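Ribosome inactivating type 1 protein (Iris hollandica, PDB 3MVG) belongs to the type 1 ribosome-inactivating proteins, a family of plant proteins that put ribosomes out of action. Local coordinates at residues 75-78 with 79-82. Sequence-based numbering, arbitrary orientation.
Sequences AYQA and QNRF
Gln77 and Phe82, facing each other across a tight reversal of the chain, illustrate how a flexible polar side chain can be laid over an aromatic ring. At the root of the glutamine, CB sits almost over the middle of the Phe82 ring, 3.7 Å from its centroid and 12° off the ring normal, a CH-pi contact. The next atom, CG, turns anti to the backbone N (chi1 -171°), which carries the chain from the ring centre toward one side; here it meets Arg81 O at 3.5 Å and also Phe82 CE1. With the chain extended beyond CG, the amide carbon CD comes to 3.6 Å from Phe82 CE1. At the tip, OE1 approaches the same CE1 at 3.3 Å, and the amide plane is inclined 31° to that of the ring. The backbone accounts for this pairing: strands 72-78 and 81-84 form a beta hairpin closed by a type I' turn from Ala78 to Arg81, and Gln77 and Phe82 make an antiparallel non-hydrogen-bonded pair within the mixed sheet of the ribosome-inactivating protein fold. Between the first and last residues of the turn, Ala78 N donates to Arg81 O at 2.9 Å in a nearly straight bond. The return bond from Arg81 N to Ala78 O is longer, 3.2 Å, and its donor stands well above the carbonyl plane. Arg81 O also receives a CA-H...O contact from Gln77, while Tyr76 O receives one from the CA of Phe82. Beyond the hairpin, Tyr95 meets the Phe82 ring and Val65 of strand 61-67 touches the same side chain. At the turn, Gln79 NE2 bonds to His137 O, and Arg81 extends its guanidinium to Asn98 O and a bound glycerol.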
ATOM      1  N   ALA A  75      11.042  17.206  18.549  1.00 10.14           N
ATOM      2  CA  ALA A  75      10.491  17.603  19.842  1.00 10.32           C
ATOM      3  C   ALA A  75       9.050  17.155  19.909  1.00 10.08           C
ATOM      4  O   ALA A  75       8.469  16.756  18.898  1.00 10.33           O
ATOM      5  CB  ALA A  75      10.572  19.111  20.004  1.00 10.64           C
ATOM      6  N   TYR A  76       8.463  17.212  21.095  1.00 10.50           N
ATOM      7  CA  TYR A  76       7.019  17.037  21.206  1.00 10.40           C
ATOM      8  C   TYR A  76       6.487  17.889  22.342  1.00 11.15           C
ATOM      9  O   TYR A  76       7.227  18.226  23.272  1.00 11.24           O
ATOM     10  CB  TYR A  76       6.613  15.549  21.366  1.00 10.71           C
ATOM     11  CG  TYR A  76       6.962  14.956  22.703  1.00 10.20           C
ATOM     12  CD1 TYR A  76       8.182  14.316  22.907  1.00 10.69           C
ATOM     13  CD2 TYR A  76       6.072  15.046  23.777  1.00 10.17           C
ATOM     14  CE1 TYR A  76       8.509  13.779  24.149  1.00 11.26           C
ATOM     15  CE2 TYR A  76       6.393  14.522  25.021  1.00 10.81           C
ATOM     16  CZ  TYR A  76       7.612  13.893  25.202  1.00 11.07           C
ATOM     17  OH  TYR A  76       7.967  13.366  26.419  1.00 11.89           O
ATOM     18  N   GLN A  77       5.205  18.231  22.266  1.00 11.40           N
ATOM     19  CA  GLN A  77       4.513  18.913  23.356  1.00 11.76           C
ATOM     20  C   GLN A  77       3.522  17.982  24.035  1.00 11.40           C
ATOM     21  O   GLN A  77       2.795  17.239  23.364  1.00 11.32           O
ATOM     22  CB  GLN A  77       3.770  20.135  22.835  1.00 12.39           C
ATOM     23  CG  GLN A  77       3.198  21.020  23.949  1.00 14.71           C
ATOM     24  CD  GLN A  77       2.317  22.128  23.431  1.00 18.52           C
ATOM     25  OE1 GLN A  77       2.421  23.272  23.878  0.80 21.40           O
ATOM     26  NE2 GLN A  77       1.441  21.802  22.493  1.00 19.94           N
ATOM     27  N   ALA A  78       3.502  18.030  25.365  1.00 11.46           N
ATOM     28  CA  ALA A  78       2.525  17.299  26.166  1.00 12.35           C
ATOM     29  C   ALA A  78       2.129  18.175  27.334  1.00 13.15           C
ATOM     30  O   ALA A  78       2.990  18.679  28.047  1.00 12.55           O
ATOM     31  CB  ALA A  78       3.116  16.001  26.671  1.00 12.96           C
ATOM     32  N   GLN A  79       0.822  18.353  27.520  1.00 14.08           N
ATOM     33  CA  GLN A  79       0.272  19.142  28.634  1.00 15.35           C
ATOM     34  C   GLN A  79       0.992  20.482  28.803  1.00 15.80           C
ATOM     35  O   GLN A  79       1.494  20.810  29.883  1.00 16.52           O
ATOM     36  CB  GLN A  79       0.285  18.337  29.936  1.00 15.83           C
ATOM     37  CG  GLN A  79      -0.580  17.084  29.889  1.00 17.02           C
ATOM     38  CD  GLN A  79      -0.825  16.494  31.262  1.00 18.38           C
ATOM     39  OE1 GLN A  79      -1.334  17.174  32.158  1.00 21.14           O
ATOM     40  NE2 GLN A  79      -0.485  15.232  31.436  1.00 17.74           N
ATOM     41  N   ASN A  80       1.058  21.235  27.711  1.00 16.47           N
ATOM     42  CA  ASN A  80       1.593  22.602  27.709  1.00 17.13           C
ATOM     43  C   ASN A  80       3.074  22.747  28.102  1.00 16.59           C
ATOM     44  O   ASN A  80       3.492  23.787  28.627  1.00 17.18           O
ATOM     45  CB  ASN A  80       0.709  23.529  28.561  1.00 17.81           C
ATOM     46  CG  ASN A  80       0.755  24.970  28.094  0.80 19.54           C
ATOM     47  OD1 ASN A  80       0.901  25.248  26.902  0.80 22.79           O
ATOM     48  ND2 ASN A  80       0.637  25.897  29.034  0.80 22.41           N
ATOM     49  N   ARG A  81       3.859  21.704  27.852  1.00 14.77           N
ATOM     50  CA  ARG A  81       5.315  21.792  27.929  1.00 13.74           C
ATOM     51  C   ARG A  81       5.930  21.067  26.739  1.00 13.07           C
ATOM     52  O   ARG A  81       5.456  19.990  26.349  1.00 12.50           O
ATOM     53  CB  ARG A  81       5.858  21.211  29.241  1.00 14.06           C
ATOM     54  CG  ARG A  81       7.319  21.589  29.465  1.00 14.73           C
ATOM     55  CD  ARG A  81       7.885  21.038  30.753  1.00 14.97           C
ATOM     56  NE  ARG A  81       9.167  21.680  31.031  1.00 16.25           N
ATOM     57  CZ  ARG A  81      10.038  21.287  31.955  1.00 15.47           C
ATOM     58  NH1 ARG A  81       9.800  20.225  32.719  1.00 16.73           N
ATOM     59  NH2 ARG A  81      11.170  21.965  32.097  1.00 17.00           N
ATOM     60  N   PHE A  82       6.967  21.666  26.162  1.00 12.31           N
ATOM     61  CA  PHE A  82       7.735  21.011  25.107  1.00 11.93           C
ATOM     62  C   PHE A  82       8.900  20.208  25.680  1.00 11.59           C
ATOM     63  O   PHE A  82       9.493  20.564  26.719  1.00 11.92           O
ATOM     64  CB  PHE A  82       8.231  22.021  24.068  1.00 12.06           C
ATOM     65  CG  PHE A  82       7.185  22.432  23.068  1.00 11.57           C
ATOM     66  CD1 PHE A  82       6.314  23.486  23.344  1.00 12.93           C
ATOM     67  CD2 PHE A  82       7.086  21.788  21.831  1.00 12.39           C
ATOM     68  CE1 PHE A  82       5.349  23.881  22.414  1.00 13.41           C
ATOM     69  CE2 PHE A  82       6.122  22.185  20.899  1.00 12.49           C
ATOM     70  CZ  PHE A  82       5.259  23.230  21.189  1.00 13.67           C
TER